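Local coordinates for protein chitinase (Paenibacillus sp. FPU-7, PDB 5GZT) that probably hydrolyses internal N-acetyl-beta-D-glucosaminide (1->4)-beta-linkages of chitin and chitodextrins, acting as an endochitinase with family 18 glycosidase domains, at residues 535-540 and 560-565; 541-546 and 589-594. All coordinates share one frame; numbering follows the deposited sequence.

Interaction 1. Residues 535-540 and 560-565; sequences SRVWQN and GTIVYS
Ser535, Arg536 and Val537 lie beside Gly560, Thr561 and Ile562: strand 535-538 and the weakly bonded strand 561-563 run roughly antiparallel, their axes 4.9 Å apart at closest approach and their directions differing by 139°, with Gly560 just ahead of the second. The pairing is splayed. At one end, Val537 N donates to Gly560 O (2.9 Å); at the other, Ile562 O is gripped twice by one residue. Ser535 N reaches it at 3.0 Å, and Ser535 OG at 2.8 Å approaches in the carbonyl plane, on a lone pair. A chi1 of 58°, setting OG between the backbone N and the carbonyl carbon, brings the hydroxyl to that oxygen. Beside these bonds, Val537 CG2 packs on Ile562 CD1 at 3.6 Å, while Ile597 and Leu567 also touch the Ile562 side chain.

On the other face, Arg536 and Thr561 lie side by side, pointing the same way. Arg536 bends at chi2 (-84°), and Thr561 CG2 sits 3.3 Å above the centre of the guanidinium plane. The charged group is held around its edge as well: NH1 donates in plane to a water, and NE forms a salt bridge with Asp485. A second water joins Val537 O to Gly560 O. A doubly bonded carbonyl and one bridging water thus supplement a loosely bonded strand pair, and the methyl lid with the Asp485 bridge would restrain the guanidinium from turning.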
# COMPACT_ATOMS: atom_id res chain seq x y z
N SER B 535 11.24 5.50 15.11
CA SER B 535 10.97 6.54 16.04
C SER B 535 11.90 7.75 15.83
O SER B 535 12.99 7.60 15.23
CB SER B 535 11.25 6.04 17.44
OG SER B 535 12.58 5.59 17.57
N ARG B 536 11.51 8.87 16.40
CA ARG B 536 12.37 10.06 16.58
C ARG B 536 12.61 10.17 18.05
O ARG B 536 11.66 9.96 18.85
CB ARG B 536 11.73 11.35 16.04
CG ARG B 536 11.71 11.37 14.54
CD ARG B 536 13.11 11.89 14.05
NE ARG B 536 13.28 11.67 12.62
CZ ARG B 536 14.45 11.74 12.01
NH1 ARG B 536 15.53 12.15 12.65
NH2 ARG B 536 14.52 11.42 10.77
N VAL B 537 13.87 10.47 18.41
CA VAL B 537 14.41 10.42 19.73
C VAL B 537 14.89 11.79 20.14
O VAL B 537 15.47 12.50 19.29
CB VAL B 537 15.60 9.43 19.77
CG1 VAL B 537 16.16 9.30 21.13
CG2 VAL B 537 15.18 8.03 19.35
N TRP B 538 14.65 12.17 21.41
CA TRP B 538 15.29 13.31 22.04
C TRP B 538 16.00 12.84 23.30
O TRP B 538 15.42 12.08 24.09
CB TRP B 538 14.29 14.34 22.50
CG TRP B 538 13.62 15.20 21.50
CD1 TRP B 538 13.75 16.59 21.39
CD2 TRP B 538 12.57 14.84 20.60
NE1 TRP B 538 12.88 17.06 20.45
CE2 TRP B 538 12.13 16.02 19.98
CE3 TRP B 538 11.89 13.63 20.34
CZ2 TRP B 538 11.07 16.03 19.05
CZ3 TRP B 538 10.88 13.62 19.39
CH2 TRP B 538 10.45 14.83 18.78
N GLN B 539 17.26 13.27 23.48
CA GLN B 539 18.01 13.03 24.72
C GLN B 539 18.03 14.25 25.58
O GLN B 539 17.64 15.35 25.14
CB GLN B 539 19.44 12.55 24.37
CG GLN B 539 19.44 11.15 23.79
CD GLN B 539 20.83 10.58 23.57
OE1 GLN B 539 21.82 11.31 23.41
NE2 GLN B 539 20.88 9.26 23.49
N ASN B 540 18.43 14.06 26.82
CA ASN B 540 18.47 15.15 27.80
C ASN B 540 17.20 15.96 27.87
O ASN B 540 17.24 17.21 27.93
CB ASN B 540 19.70 16.09 27.52
CG ASN B 540 21.02 15.32 27.61
OD1 ASN B 540 21.26 14.66 28.58
ND2 ASN B 540 21.73 15.26 26.55
N GLY B 560 19.22 9.81 17.09
CA GLY B 560 18.22 10.43 16.17
C GLY B 560 16.92 9.64 15.98
O GLY B 560 15.79 10.20 16.21
N THR B 561 17.09 8.42 15.43
CA THR B 561 16.02 7.48 15.11
C THR B 561 16.40 6.12 15.67
O THR B 561 17.55 5.78 15.74
CB THR B 561 15.69 7.32 13.62
OG1 THR B 561 16.83 6.83 12.95
CG2 THR B 561 15.22 8.64 12.94
N ILE B 562 15.40 5.37 16.13
CA ILE B 562 15.55 3.96 16.50
C ILE B 562 14.46 3.18 15.80
O ILE B 562 13.30 3.51 15.92
CB ILE B 562 15.43 3.80 18.03
CG1 ILE B 562 16.49 4.58 18.74
CG2 ILE B 562 15.56 2.32 18.42
CD1 ILE B 562 16.32 4.71 20.25
N VAL B 563 14.79 2.13 15.06
CA VAL B 563 13.85 1.41 14.23
C VAL B 563 12.91 0.59 15.14
O VAL B 563 13.25 0.26 16.31
CB VAL B 563 14.55 0.55 13.17
CG1 VAL B 563 15.57 1.39 12.35
CG2 VAL B 563 15.26 -0.66 13.81
N TYR B 564 11.67 0.40 14.70
CA TYR B 564 10.65 -0.26 15.55
C TYR B 564 11.12 -1.64 16.09
O TYR B 564 10.81 -1.97 17.20
CB TYR B 564 9.40 -0.47 14.74
CG TYR B 564 8.19 -0.96 15.51
CD1 TYR B 564 7.58 -0.18 16.51
CD2 TYR B 564 7.69 -2.26 15.31
CE1 TYR B 564 6.48 -0.66 17.22
CE2 TYR B 564 6.58 -2.72 15.98
CZ TYR B 564 5.95 -1.93 16.94
OH TYR B 564 4.83 -2.37 17.62
N SER B 565 11.74 -2.48 15.28
CA SER B 565 12.20 -3.80 15.76
C SER B 565 13.10 -3.69 16.97
O SER B 565 12.99 -4.48 17.90
CB SER B 565 12.92 -4.55 14.66
OG SER B 565 13.99 -3.78 14.11
O HOH W 1 16.90 13.22 14.90
O HOH W 2 15.14 13.22 16.50

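Interaction 2. Residues 541-546 and 589-594; sequences VENKGT and YLFNGS
Phe591 pushes its ring into the bend of the 541-546 loop, while the peptide nitrogen of Gly593, two residues further along its own chain, lies 3.5 Å above the centre of one ring face. Phe591 CG stands anti to the backbone N (chi1 -172°), which carries the ring away from that nitrogen toward the loop. Val541 CG1 meets Phe591 CE1 at 3.7 Å, Glu542 O comes within 3.6 Å of Phe591 CZ, Asn543 OD1 approaches CE2, and Thr546 O lies near CD2. From the loop the ring thus meets several carbonyl oxygens besides the Val541 side chain; Phe596 adds a further apolar neighbour.

Two hydrogen bonds tie down the ends of the loop. Val541 N donates to Ser594 O, 2.8 Å long and nearly straight at 165°. At the far end, Thr546 OG1 and Tyr589 OH are 2.9 Å apart and share a bond in which either may donate; the two side chains cross at about a right angle. Thr546 O also lies in the plane of the tyrosine ring, 3.3 Å from Tyr589 CE2. Between these anchors, Asn543 centres an inverse gamma turn and leans its CB on Gly593 O, and Lys544 NZ forms a salt bridge with Glu542 OE1. Within 589-594, Asn592 OD1 accepts from Ser594 N in an Asx turn.

That turn leads from strand 587-591 into strand 596-598, whose Phe596 touches Val541, Tyr589 and Phe591; Tyr580 of strand 578-582 flanks Tyr589 and Thr546.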
# COMPACT_ATOMS: atom_id res chain seq x y z
N VAL B 541 16.09 15.26 28.07
CA VAL B 541 14.76 15.87 28.20
C VAL B 541 14.53 16.07 29.67
O VAL B 541 14.86 15.21 30.46
CB VAL B 541 13.70 14.93 27.58
CG1 VAL B 541 12.27 15.41 27.78
CG2 VAL B 541 14.02 14.71 26.12
N GLU B 542 13.97 17.22 30.06
CA GLU B 542 13.72 17.45 31.45
C GLU B 542 12.74 16.38 31.96
O GLU B 542 11.78 16.00 31.29
CB GLU B 542 13.07 18.85 31.70
CG GLU B 542 14.07 19.98 31.38
CD GLU B 542 13.50 21.40 31.44
OE1 GLU B 542 12.25 21.67 31.63
OE2 GLU B 542 14.39 22.22 31.25
N ASN B 543 12.97 15.98 33.19
CA ASN B 543 12.29 14.92 33.80
C ASN B 543 11.09 15.45 34.51
O ASN B 543 11.05 15.51 35.70
CB ASN B 543 13.24 14.18 34.77
CG ASN B 543 12.60 12.95 35.28
OD1 ASN B 543 11.54 12.59 34.85
ND2 ASN B 543 13.23 12.31 36.22
N LYS B 544 10.10 15.72 33.72
CA LYS B 544 8.86 16.32 34.09
C LYS B 544 7.74 15.65 33.31
O LYS B 544 7.88 15.39 32.13
CB LYS B 544 8.85 17.83 33.70
CG LYS B 544 9.94 18.65 34.43
CD LYS B 544 10.01 20.09 33.96
CE LYS B 544 11.08 20.84 34.81
NZ LYS B 544 11.33 22.17 34.21
N GLY B 545 6.61 15.48 33.97
CA GLY B 545 5.37 15.05 33.32
C GLY B 545 5.61 13.63 32.81
O GLY B 545 6.17 12.84 33.48
N THR B 546 5.34 13.43 31.53
CA THR B 546 5.60 12.21 30.84
C THR B 546 6.66 12.35 29.85
O THR B 546 6.84 11.50 28.97
CB THR B 546 4.36 11.85 30.03
OG1 THR B 546 4.02 12.95 29.19
CG2 THR B 546 3.15 11.59 30.90
N TYR B 589 4.39 7.00 22.94
CA TYR B 589 5.75 7.45 23.12
C TYR B 589 6.29 6.76 24.36
O TYR B 589 5.49 6.15 25.14
CB TYR B 589 5.80 8.96 23.27
CG TYR B 589 4.97 9.54 24.35
CD1 TYR B 589 3.65 9.74 24.19
CD2 TYR B 589 5.54 9.98 25.54
CE1 TYR B 589 2.86 10.30 25.21
CE2 TYR B 589 4.76 10.59 26.51
CZ TYR B 589 3.43 10.78 26.32
OH TYR B 589 2.62 11.40 27.25
N LEU B 590 7.62 6.71 24.43
CA LEU B 590 8.31 6.20 25.62
C LEU B 590 9.06 7.28 26.35
O LEU B 590 9.59 8.23 25.70
CB LEU B 590 9.32 5.20 25.18
CG LEU B 590 8.79 4.11 24.23
CD1 LEU B 590 9.95 3.14 23.95
CD2 LEU B 590 7.65 3.35 24.90
N PHE B 591 9.24 7.10 27.66
CA PHE B 591 10.13 8.03 28.39
C PHE B 591 10.73 7.29 29.53
O PHE B 591 10.06 6.47 30.18
CB PHE B 591 9.31 9.23 28.90
CG PHE B 591 10.12 10.35 29.51
CD1 PHE B 591 11.12 10.94 28.78
CD2 PHE B 591 9.76 10.91 30.71
CE1 PHE B 591 11.89 12.03 29.32
CE2 PHE B 591 10.50 11.96 31.29
CZ PHE B 591 11.57 12.53 30.57
N ASN B 592 12.03 7.50 29.76
CA ASN B 592 12.72 6.93 30.89
C ASN B 592 13.20 7.94 31.92
O ASN B 592 13.98 7.59 32.81
CB ASN B 592 13.90 6.06 30.44
CG ASN B 592 15.08 6.88 29.98
OD1 ASN B 592 14.95 8.08 29.65
ND2 ASN B 592 16.23 6.24 29.92
N GLY B 593 12.73 9.17 31.84
CA GLY B 593 13.24 10.22 32.68
C GLY B 593 14.31 11.11 31.99
O GLY B 593 14.63 12.15 32.50
N SER B 594 14.78 10.77 30.79
CA SER B 594 15.79 11.58 30.17
C SER B 594 15.73 11.44 28.67
O SER B 594 15.95 12.43 27.90
CB SER B 594 17.16 11.18 30.78
OG SER B 594 18.12 11.68 29.92

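Both contacts reach the antiparallel sheet inserted between barrel strands 527-532 and 619-623, consistent with the insertion domain of many family 18 chitinases. Their segments alternate along the chain, with centres 13 Å apart, and Asn540 leads from one directly into the other. Interaction 1 joins an inner strand to an outermost one and lies nearer the barrel; interaction 2 folds a more exposed loop over a strand end and its turn. Each is partly buried, yet the chemistry differs: backbone pairing, a bridging water and a covered guanidinium in 535-540 with 560-565, against an aromatic ring met by loop carbonyls and a valine in 541-546 with 589-594. Strand 596-598 borders both.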